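Local coordinates for thin, isoform D (Drosophila melanogaster, PDB 6XG7), which probably acts as a ubiquitin-protein transferase that binds zinc, seen here through its NHL-repeat beta-propeller region alone, at residues A[199-204]-A[239-244]. Sequence-based numbering, arbitrary orientation. Where two conformers were deposited one is given.
Sequences RVIVSD and VAVDDQ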
# COMPACT_ATOMS: atom_id res chain seq x y z
N ARG A 199 -8.42 3.23 12.88
CA ARG A 199 -7.07 3.70 13.09
C ARG A 199 -6.39 3.79 11.73
O ARG A 199 -6.55 2.89 10.89
CB ARG A 199 -6.31 2.75 14.01
CG ARG A 199 -6.92 2.69 15.39
CD ARG A 199 -6.27 1.65 16.24
NE ARG A 199 -6.88 1.65 17.56
CZ ARG A 199 -6.38 1.00 18.61
NH1 ARG A 199 -5.25 0.31 18.48
NH2 ARG A 199 -7.01 1.05 19.77
N VAL A 200 -5.65 4.87 11.52
CA VAL A 200 -4.93 5.13 10.28
C VAL A 200 -3.47 4.80 10.53
O VAL A 200 -2.80 5.43 11.35
CB VAL A 200 -5.11 6.59 9.84
CG1 VAL A 200 -4.38 6.82 8.53
CG2 VAL A 200 -6.57 6.93 9.75
N ILE A 201 -2.99 3.78 9.83
CA ILE A 201 -1.67 3.19 10.04
C ILE A 201 -0.78 3.66 8.90
O ILE A 201 -1.07 3.37 7.74
CB ILE A 201 -1.77 1.66 10.07
CG1 ILE A 201 -2.73 1.20 11.18
CG2 ILE A 201 -0.39 1.03 10.20
CD1 ILE A 201 -3.39 -0.13 10.86
N VAL A 202 0.28 4.39 9.22
CA VAL A 202 1.11 5.05 8.22
C VAL A 202 2.55 4.56 8.34
O VAL A 202 3.12 4.57 9.43
CB VAL A 202 1.06 6.58 8.39
CG1 VAL A 202 1.96 7.27 7.35
CG2 VAL A 202 -0.39 7.08 8.33
N SER A 203 3.13 4.14 7.22
CA SER A 203 4.56 3.81 7.22
C SER A 203 5.35 5.10 7.06
O SER A 203 5.32 5.75 6.01
CB SER A 203 4.96 2.78 6.16
OG SER A 203 4.68 3.23 4.86
N ASP A 204 6.03 5.48 8.13
CA ASP A 204 6.75 6.74 8.23
C ASP A 204 8.20 6.44 7.88
O ASP A 204 9.07 6.30 8.74
CB ASP A 204 6.58 7.28 9.65
CG ASP A 204 7.17 8.66 9.83
OD1 ASP A 204 7.57 9.26 8.82
OD2 ASP A 204 7.24 9.12 11.00
N VAL A 239 2.20 -1.25 4.04
CA VAL A 239 1.52 -1.65 5.26
C VAL A 239 0.13 -2.14 4.91
O VAL A 239 -0.51 -1.66 3.98
CB VAL A 239 1.44 -0.54 6.33
CG1 VAL A 239 2.79 -0.21 6.89
CG2 VAL A 239 0.75 0.71 5.80
N ALA A 240 -0.35 -3.11 5.69
CA ALA A 240 -1.70 -3.62 5.53
C ALA A 240 -2.22 -4.02 6.90
O ALA A 240 -1.45 -4.21 7.85
CB ALA A 240 -1.75 -4.83 4.59
N VAL A 241 -3.53 -4.14 7.00
CA VAL A 241 -4.19 -4.55 8.24
C VAL A 241 -5.28 -5.55 7.88
O VAL A 241 -5.97 -5.38 6.88
CB VAL A 241 -4.73 -3.31 8.99
CG1 VAL A 241 -5.87 -2.63 8.22
CG2 VAL A 241 -5.15 -3.66 10.40
N ASP A 242 -5.43 -6.60 8.70
CA ASP A 242 -6.51 -7.56 8.49
C ASP A 242 -7.74 -7.15 9.29
O ASP A 242 -7.78 -6.11 9.94
CB ASP A 242 -6.05 -9.00 8.73
CG ASP A 242 -6.03 -9.41 10.19
OD1 ASP A 242 -6.38 -8.63 11.10
OD2 ASP A 242 -5.64 -10.58 10.42
N ASP A 243 -8.79 -7.96 9.21
CA ASP A 243 -10.07 -7.57 9.79
C ASP A 243 -10.06 -7.50 11.31
O ASP A 243 -10.92 -6.84 11.88
CB ASP A 243 -11.17 -8.52 9.32
CG ASP A 243 -11.60 -8.24 7.90
OD1 ASP A 243 -11.56 -7.06 7.48
OD2 ASP A 243 -11.96 -9.19 7.20
N GLN A 244 -9.11 -8.16 11.97
CA GLN A 244 -9.00 -8.09 13.41
C GLN A 244 -7.96 -7.10 13.89
O GLN A 244 -7.80 -6.92 15.10
CB GLN A 244 -8.68 -9.47 13.98
CG GLN A 244 -9.82 -10.45 13.76
CD GLN A 244 -9.49 -11.82 14.27
OE1 GLN A 244 -8.91 -12.63 13.55
NE2 GLN A 244 -9.84 -12.09 15.51
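Ile201 and Val241 meet where two neighbouring blades of the NHL beta-propeller face each other. Strand 199-204 belongs to one blade and strand 239-241 opens the next, so the two pack sheet against sheet: their axes pass 7.6 Å apart and run nearly antiparallel, at 158°, and between the two strands the contact is van der Waals, mostly between apolar side chains. The ethyl arm of Ile201 does the reaching. With CG1 anti to the carbonyl carbon (chi1 -58°), the arm carries CD1 to within 3.9 Å of Val241 CB, and the same methyl lies 4.0 Å from Val241 CG2. The two side chains cross at a slant, the isoleucine tip resting against the branch point of the valine and one of its methyls. Val241 also touches Ala193 on strand 185-194, the neighbour of 199-204 in its sheet.

Toward the C-terminal end of 199-204, Val239 points its side chain into the facing blade and splits its two methyls between two residues. Val239 and Ser203 were each modelled in two conformations, and their contacts are those of the one given. Val239 CG2 approaches the carbonyl oxygen Ile201 O at 3.8 Å. Ile210 of the next strand in that blade, 209-214, touches both Ile201 and Val239. The hydroxyl of Ser203, in a buried residue, has two partners: OG is hydrogen-bonded to Arg237 O and to Tyr191 N, a polar tie between the blades beside the apolar contact. That leaves the carbon of the serine side chain to the valine, with Ser203 CB 3.8 Å from Val239 CG1.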